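PDB 3REN: glycosyl hydrolase, family 8 from Clostridium perfringens, which probably hydrolyses alpha-glucosidic linkages of starch-like polysaccharides as an alpha-amylase with an (alpha/alpha)6-barrel fold. Local coordinates for residues N76-F81 with W130-Y135; N144-H149 with K187-I192; V237-I242 with A290-Y295. One frame throughout, in Å; residues are numbered along the deposited sequence.

Contact 1: N76-F81 with W130-Y135. With EDO (1,2-ethanediol), chain F.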
# COMPACT_ATOMS: atom_id res chain seq x y z
N ASN A 76 5.02 -1.49 17.44
CA ASN A 76 6.14 -1.29 18.36
C ASN A 76 6.90 -2.59 18.54
O ASN A 76 7.17 -3.03 19.66
CB ASN A 76 5.67 -0.72 19.73
CG ASN A 76 6.80 -0.02 20.50
OD1 ASN A 76 7.97 -0.07 20.10
ND2 ASN A 76 6.45 0.65 21.60
N ASN A 77 7.22 -3.24 17.43
CA ASN A 77 7.94 -4.49 17.45
C ASN A 77 9.28 -4.35 16.68
O ASN A 77 9.37 -4.61 15.46
CB ASN A 77 7.07 -5.63 16.90
CG ASN A 77 7.71 -7.00 17.11
OD1 ASN A 77 8.93 -7.15 17.23
ND2 ASN A 77 6.87 -8.02 17.15
N LYS A 78 10.30 -3.95 17.42
CA LYS A 78 11.56 -3.53 16.86
C LYS A 78 12.26 -4.74 16.27
O LYS A 78 12.80 -4.70 15.17
CB LYS A 78 12.44 -2.80 17.90
CG LYS A 78 13.63 -2.09 17.23
CD LYS A 78 14.63 -1.43 18.18
CE LYS A 78 15.69 -0.65 17.37
NZ LYS A 78 16.62 -1.59 16.61
N GLU A 79 12.22 -5.85 16.99
CA GLU A 79 12.75 -7.12 16.46
C GLU A 79 12.20 -7.57 15.08
O GLU A 79 12.97 -7.95 14.21
CB GLU A 79 12.51 -8.22 17.46
CG GLU A 79 13.33 -9.44 17.23
CD GLU A 79 13.24 -10.42 18.41
OE1 GLU A 79 12.73 -11.55 18.18
OE2 GLU A 79 13.67 -10.04 19.54
N LEU A 80 10.88 -7.54 14.92
CA LEU A 80 10.27 -7.92 13.69
C LEU A 80 10.62 -6.90 12.62
O LEU A 80 10.89 -7.27 11.47
CB LEU A 80 8.76 -8.05 13.90
CG LEU A 80 7.81 -8.28 12.73
CD1 LEU A 80 8.13 -9.62 12.07
CD2 LEU A 80 6.36 -8.22 13.23
N PHE A 81 10.63 -5.61 13.00
CA PHE A 81 10.99 -4.57 12.07
C PHE A 81 12.36 -4.84 11.47
O PHE A 81 12.52 -4.88 10.22
CB PHE A 81 10.92 -3.17 12.71
CG PHE A 81 11.20 -2.04 11.73
CD1 PHE A 81 10.14 -1.29 11.18
CD2 PHE A 81 12.52 -1.70 11.36
CE1 PHE A 81 10.37 -0.24 10.27
CE2 PHE A 81 12.76 -0.65 10.43
CZ PHE A 81 11.69 0.07 9.89
N TRP A 130 11.77 4.77 17.78
CA TRP A 130 12.83 4.15 18.56
C TRP A 130 14.10 5.02 18.73
O TRP A 130 15.05 4.57 19.31
CB TRP A 130 13.17 2.75 18.02
CG TRP A 130 11.99 1.80 18.02
CD1 TRP A 130 11.22 1.45 19.11
CD2 TRP A 130 11.46 1.07 16.90
NE1 TRP A 130 10.25 0.54 18.73
CE2 TRP A 130 10.36 0.29 17.39
CE3 TRP A 130 11.80 0.97 15.55
CZ2 TRP A 130 9.60 -0.54 16.56
CZ3 TRP A 130 11.04 0.12 14.72
CH2 TRP A 130 9.95 -0.62 15.24
N ASN A 131 14.09 6.25 18.25
CA ASN A 131 15.28 7.13 18.40
C ASN A 131 16.54 6.48 17.87
O ASN A 131 17.53 6.37 18.59
CB ASN A 131 15.50 7.51 19.89
CG ASN A 131 16.51 8.64 20.07
OD1 ASN A 131 16.83 9.35 19.10
ND2 ASN A 131 17.02 8.82 21.29
N SER A 132 16.50 6.02 16.61
CA SER A 132 17.60 5.31 15.99
C SER A 132 17.98 5.98 14.69
O SER A 132 17.35 5.71 13.66
CB SER A 132 17.23 3.87 15.69
OG SER A 132 17.39 3.05 16.83
N PHE A 133 19.03 6.81 14.72
CA PHE A 133 19.45 7.57 13.55
C PHE A 133 19.72 6.67 12.33
O PHE A 133 19.62 7.15 11.21
CB PHE A 133 20.74 8.32 13.85
CG PHE A 133 21.94 7.43 13.87
CD1 PHE A 133 22.68 7.20 12.70
CD2 PHE A 133 22.30 6.75 15.03
CE1 PHE A 133 23.76 6.32 12.70
CE2 PHE A 133 23.39 5.85 15.05
CZ PHE A 133 24.12 5.65 13.89
N TYR A 134 20.12 5.41 12.56
CA TYR A 134 20.52 4.51 11.48
C TYR A 134 19.39 4.36 10.43
O TYR A 134 19.65 4.50 9.22
CB TYR A 134 20.94 3.12 12.00
CG TYR A 134 21.49 2.28 10.88
CD1 TYR A 134 22.85 2.31 10.56
CD2 TYR A 134 20.64 1.51 10.08
CE1 TYR A 134 23.35 1.57 9.49
CE2 TYR A 134 21.11 0.79 9.00
CZ TYR A 134 22.45 0.81 8.71
OH TYR A 134 22.91 0.07 7.65
N TYR A 135 18.17 4.09 10.90
CA TYR A 135 16.98 4.07 10.06
C TYR A 135 16.83 5.34 9.20
O TYR A 135 16.55 5.26 8.00
CB TYR A 135 15.73 3.91 10.93
CG TYR A 135 15.68 2.64 11.76
CD1 TYR A 135 15.97 1.41 11.20
CD2 TYR A 135 15.30 2.68 13.12
CE1 TYR A 135 15.91 0.25 11.95
CE2 TYR A 135 15.23 1.50 13.89
CZ TYR A 135 15.54 0.30 13.30
OH TYR A 135 15.49 -0.90 14.02
C1 EDO F . 3.24 -8.36 16.03
O1 EDO F . 3.88 -7.70 17.14
C2 EDO F . 3.37 -9.89 16.02
O2 EDO F . 2.56 -10.51 17.04
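Lys78 lies across the indole of Trp130 where two inter-helix turns of the (alpha/alpha)6 barrel meet: one carries the chain from helix 62-74 into helix 78-89, the other from helix 113-130 into helix 133-150. Its CB sits over Trp130 CE2, 3.8 Å away, toward the CZ2 side of the ring. CG makes a CH-pi contact 3.9 Å from the centroid of the six-membered ring, almost straight above it, and CD stands above the outer side of the CD2-CG bond. CE comes closest to Tyr135 OH, with Ser132 OG at 4.1 Å. The chain is extended up to this point; a bend at the last torsion (chi4 -70°) turns NZ to a salt bridge with Asp82. NZ also lies within bonding distance of Tyr135 OH, although the position of that hydroxyl is less certain.

Next to the indole, Phe81, Trp130 and Tyr135 form an aromatic cluster of successive edge-to-face pairs. The rim of Trp130 points at the face of Phe81 in an offset T, with CZ3 3.7 Å from Phe81 CG. Phe81 in turn presents its own edge to the face of Tyr135, with ring centroids 5.1 Å apart.

Asn76 closes the preceding helix with a Schellman motif, and Asn77 caps the next through OD1, which accepts from Leu80 N. Asn77 ND2 donates to O1 of a 1,2-ethanediol, probably from the crystallisation liquor, at 3.0 Å (171°). At the indole edge, Trp130 NE1 donates to Asn76 OD1 at 2.7 Å (N-H...O 156°), the oxygen lying close to the ring plane.

Contact 2: N144-H149 with K187-I192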
# COMPACT_ATOMS: atom_id res chain seq x y z
N ASN A 144 17.64 10.25 -1.56
CA ASN A 144 18.59 10.95 -2.45
C ASN A 144 18.70 10.23 -3.80
O ASN A 144 18.81 10.89 -4.86
CB ASN A 144 19.98 11.12 -1.79
CG ASN A 144 19.99 12.23 -0.70
OD1 ASN A 144 19.19 13.14 -0.72
ND2 ASN A 144 20.94 12.15 0.22
N SER A 145 18.68 8.91 -3.77
CA SER A 145 18.64 8.10 -4.99
C SER A 145 17.36 8.28 -5.81
O SER A 145 17.40 8.23 -7.04
CB SER A 145 18.81 6.62 -4.65
OG SER A 145 20.07 6.42 -4.06
N LEU A 146 16.23 8.47 -5.13
CA LEU A 146 14.97 8.79 -5.83
C LEU A 146 15.11 10.12 -6.54
O LEU A 146 14.71 10.25 -7.70
CB LEU A 146 13.78 8.88 -4.89
CG LEU A 146 12.94 7.66 -4.60
CD1 LEU A 146 11.89 8.05 -3.56
CD2 LEU A 146 12.34 7.06 -5.88
N LEU A 147 15.69 11.11 -5.85
CA LEU A 147 15.87 12.46 -6.44
C LEU A 147 16.82 12.46 -7.65
O LEU A 147 16.57 13.15 -8.64
CB LEU A 147 16.38 13.46 -5.42
CG LEU A 147 15.32 13.89 -4.41
CD1 LEU A 147 15.96 14.75 -3.37
CD2 LEU A 147 14.13 14.61 -5.05
N LYS A 148 17.90 11.71 -7.51
CA LYS A 148 18.87 11.53 -8.56
C LYS A 148 18.37 10.74 -9.77
O LYS A 148 18.77 11.00 -10.90
CB LYS A 148 20.13 10.86 -8.00
CG LYS A 148 21.22 10.62 -9.04
N HIS A 149 17.52 9.73 -9.53
CA HIS A 149 17.22 8.77 -10.57
C HIS A 149 15.79 8.77 -11.07
O HIS A 149 15.51 8.22 -12.15
CB HIS A 149 17.58 7.36 -10.14
CG HIS A 149 19.04 7.16 -9.87
ND1 HIS A 149 20.00 7.36 -10.83
CD2 HIS A 149 19.70 6.81 -8.74
CE1 HIS A 149 21.20 7.12 -10.32
NE2 HIS A 149 21.04 6.79 -9.05
N LYS A 187 14.64 20.65 2.99
CA LYS A 187 13.76 21.53 2.28
C LYS A 187 13.63 21.23 0.80
O LYS A 187 12.64 21.52 0.24
CB LYS A 187 14.06 23.00 2.59
CG LYS A 187 14.05 23.95 1.41
N LYS A 188 14.61 20.62 0.18
CA LYS A 188 14.44 20.25 -1.25
C LYS A 188 13.17 19.42 -1.49
O LYS A 188 12.63 19.42 -2.59
CB LYS A 188 15.65 19.52 -1.85
CG LYS A 188 16.10 18.27 -1.10
CD LYS A 188 17.48 17.79 -1.60
CE LYS A 188 18.03 16.78 -0.60
NZ LYS A 188 19.20 16.00 -1.10
N TRP A 189 12.69 18.73 -0.46
CA TRP A 189 11.49 17.90 -0.61
C TRP A 189 10.17 18.66 -0.59
O TRP A 189 9.13 18.08 -0.93
CB TRP A 189 11.47 16.74 0.38
CG TRP A 189 12.39 15.63 -0.08
CD1 TRP A 189 13.70 15.46 0.26
CD2 TRP A 189 12.06 14.58 -0.98
NE1 TRP A 189 14.21 14.35 -0.37
CE2 TRP A 189 13.22 13.78 -1.13
CE3 TRP A 189 10.88 14.20 -1.66
CZ2 TRP A 189 13.25 12.64 -1.96
CZ3 TRP A 189 10.91 13.07 -2.47
CH2 TRP A 189 12.09 12.30 -2.62
N GLU A 190 10.20 19.95 -0.21
CA GLU A 190 9.00 20.82 -0.23
C GLU A 190 8.49 21.04 -1.64
O GLU A 190 7.27 21.01 -1.88
CB GLU A 190 9.28 22.19 0.41
CG GLU A 190 9.52 22.07 1.91
CD GLU A 190 9.78 23.42 2.59
OE1 GLU A 190 9.88 24.47 1.89
OE2 GLU A 190 9.88 23.39 3.85
N GLY A 191 9.43 21.28 -2.56
CA GLY A 191 9.08 21.43 -3.95
C GLY A 191 8.46 20.16 -4.52
O GLY A 191 7.54 20.22 -5.33
N ILE A 192 8.99 19.00 -4.10
CA ILE A 192 8.46 17.72 -4.58
C ILE A 192 7.04 17.52 -4.04
O ILE A 192 6.15 17.14 -4.81
CB ILE A 192 9.35 16.50 -4.16
CG1 ILE A 192 10.79 16.66 -4.68
CG2 ILE A 192 8.78 15.25 -4.73
CD1 ILE A 192 10.92 16.43 -6.16
O HOH W 1 16.80 13.54 0.59
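Around Leu147 and Trp189, whose CA atoms are 9.1 Å apart, the helical segments 144-149 and 188-192 cross at 58° with their axes 12.4 Å apart. This wide crossing joins helix 133-150 to the first turn of helix 188-201 in the (alpha/alpha)6 barrel, and large side chains bridge the space between the axes. Leu147 does most of the filling. Its CG comes within 3.4 Å of Trp189 CZ2, a close approach, while CD2 reaches over the six-membered ring in a CH-pi contact, 4.0 Å from the centroid. The same methyl meets Ile192 CD1 at 3.9 Å, and the other branch, CD1, touches both Trp189 NE1, at 3.5 Å, and the aliphatic stem of Lys188. Leu182 and Met179 of helix 176-185 also touch the indole.

Lys188 and Asn144 add a polar link. Lys188 places CG between its backbone N and carbonyl carbon (chi1 55°) and runs out extended from there, so that its CD and CE pass Leu147 CD1 and NZ reaches Asn144. The ammonium donates to Asn144 OD1 from above the carbonyl plane. That oxygen accepts a second bond from a water at 2.8 Å, and the water, lying in the indole plane, accepts a hydrogen bond from Trp189 NE1 at 2.9 Å.

Contact 3: V237-I242 with A290-Y295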
# COMPACT_ATOMS: atom_id res chain seq x y z
N VAL A 237 -4.71 7.15 -2.84
CA VAL A 237 -4.48 8.61 -2.95
C VAL A 237 -5.17 9.35 -1.79
O VAL A 237 -4.59 10.26 -1.17
CB VAL A 237 -5.02 9.17 -4.29
CG1 VAL A 237 -5.01 10.68 -4.28
CG2 VAL A 237 -4.23 8.60 -5.50
N ILE A 238 -6.42 8.99 -1.52
CA ILE A 238 -7.20 9.63 -0.45
C ILE A 238 -6.55 9.44 0.91
O ILE A 238 -6.39 10.43 1.64
CB ILE A 238 -8.67 9.13 -0.42
CG1 ILE A 238 -9.39 9.61 -1.69
CG2 ILE A 238 -9.37 9.56 0.86
CD1 ILE A 238 -10.68 8.83 -2.01
N LEU A 239 -6.16 8.20 1.23
CA LEU A 239 -5.44 7.95 2.47
C LEU A 239 -4.14 8.77 2.54
O LEU A 239 -3.87 9.36 3.59
CB LEU A 239 -5.16 6.47 2.68
CG LEU A 239 -4.44 5.98 3.94
CD1 LEU A 239 -5.23 6.35 5.20
CD2 LEU A 239 -4.35 4.49 3.84
N ASN A 240 -3.38 8.86 1.44
CA ASN A 240 -2.13 9.68 1.42
C ASN A 240 -2.42 11.15 1.70
O ASN A 240 -1.74 11.77 2.48
CB ASN A 240 -1.36 9.54 0.08
CG ASN A 240 -0.65 8.19 -0.06
OD1 ASN A 240 -0.38 7.54 0.94
ND2 ASN A 240 -0.35 7.77 -1.29
N ARG A 241 -3.43 11.69 1.05
CA ARG A 241 -3.83 13.09 1.25
C ARG A 241 -4.17 13.40 2.70
O ARG A 241 -3.72 14.41 3.24
CB ARG A 241 -5.05 13.37 0.38
CG ARG A 241 -4.72 13.61 -1.12
CD ARG A 241 -4.39 15.08 -1.37
NE ARG A 241 -5.62 15.88 -1.34
CZ ARG A 241 -5.70 17.19 -1.53
NH1 ARG A 241 -4.62 17.95 -1.71
NH2 ARG A 241 -6.89 17.76 -1.47
N ILE A 242 -5.00 12.58 3.33
CA ILE A 242 -5.45 12.93 4.67
C ILE A 242 -4.35 12.77 5.71
O ILE A 242 -4.27 13.59 6.61
CB ILE A 242 -6.76 12.20 5.11
CG1 ILE A 242 -6.53 10.71 5.31
CG2 ILE A 242 -7.88 12.50 4.11
CD1 ILE A 242 -7.83 9.88 5.44
N ALA A 290 -11.12 1.34 5.81
CA ALA A 290 -10.94 1.25 7.26
C ALA A 290 -9.83 2.16 7.76
O ALA A 290 -9.98 2.79 8.80
CB ALA A 290 -10.67 -0.21 7.68
N LEU A 291 -8.71 2.23 7.04
CA LEU A 291 -7.60 3.13 7.48
C LEU A 291 -7.98 4.62 7.38
O LEU A 291 -7.58 5.45 8.22
CB LEU A 291 -6.32 2.85 6.70
CG LEU A 291 -5.74 1.50 7.13
CD1 LEU A 291 -4.80 1.00 6.06
CD2 LEU A 291 -5.06 1.62 8.52
N ILE A 292 -8.74 4.95 6.34
CA ILE A 292 -9.31 6.28 6.18
C ILE A 292 -10.23 6.61 7.36
O ILE A 292 -10.09 7.67 7.98
CB ILE A 292 -10.05 6.40 4.83
CG1 ILE A 292 -9.04 6.43 3.66
CG2 ILE A 292 -10.92 7.63 4.79
CD1 ILE A 292 -9.69 6.02 2.34
N ALA A 293 -11.15 5.70 7.67
CA ALA A 293 -12.16 5.93 8.69
C ALA A 293 -11.49 6.03 10.04
O ALA A 293 -11.86 6.86 10.87
CB ALA A 293 -13.16 4.82 8.72
N ASN A 294 -10.48 5.19 10.25
CA ASN A 294 -9.70 5.25 11.49
C ASN A 294 -9.07 6.62 11.66
O ASN A 294 -9.18 7.24 12.73
CB ASN A 294 -8.57 4.21 11.50
CG ASN A 294 -7.74 4.29 12.80
OD1 ASN A 294 -6.59 4.71 12.79
ND2 ASN A 294 -8.35 3.89 13.91
N TYR A 295 -8.43 7.09 10.59
CA TYR A 295 -7.72 8.34 10.62
C TYR A 295 -8.67 9.51 10.95
O TYR A 295 -8.37 10.32 11.82
CB TYR A 295 -6.96 8.59 9.31
CG TYR A 295 -6.07 9.80 9.43
CD1 TYR A 295 -6.55 11.06 9.12
CD2 TYR A 295 -4.76 9.68 9.92
CE1 TYR A 295 -5.75 12.19 9.27
CE2 TYR A 295 -3.96 10.81 10.07
CZ TYR A 295 -4.48 12.05 9.75
OH TYR A 295 -3.70 13.16 9.87
O HOH W 2 -3.78 15.57 9.37
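Tyr295 OH and the backbone oxygen of Ile242 share one water. It stands 2.5 Å from Tyr295 OH, short enough that its exact place is less certain, and gives only a weak bond to Ile242 O. The water lies in the plane of the phenol, at its edge. With CG anti to the backbone N (chi1 -172°), the Tyr295 ring runs alongside Ile242, pointing the opposite way; Tyr295 CD1 is 3.8 Å from Ile242 CG1.

Away from this exposed polar end the side-chain packing is aliphatic. Ile242 stretches CD1 across Ile292 at about a right angle and meets its CG2 at 3.9 Å. Segments 237-242 and 290-295 run nearly parallel, 22° apart with axes 9.7 Å from each other, and Leu239 and Ile292 bring the backbones nearest. Parallel packing of helices 231-243 and 283-296, with helix 249-262 between them in sequence, is a feature of the (alpha/alpha)6 barrel. Leu239 spreads both methyls over the other helix: CD2 lies 3.8 Å from Leu291 CB, and CD1 rests against the Leu291 carbonyl. On the side facing helix 249-262, Ile292 CD1 meets Ile238 CG2 at 3.9 Å, and Ile252 touches both isoleucines.

Contacts 1 and 2 both use helix 133-150, the first at its start and the second near its end, with their centres 24 Å apart. Each lies about 20 Å from the middle of the chain and combines a tryptophan with a lysine: the ammonium bonds across the gap in contact 2, but is mainly paired with Asp82 in contact 1. Contact 3 lies deeper, about 12 Å from the middle, and joins a different pair of helices along their sides. Aliphatic branches dominate there, and its polar atoms are confined to one end. Contact 1 alone joins two turns between helices, and there one asparagine ends a helix and the next caps another. None of the three touches another.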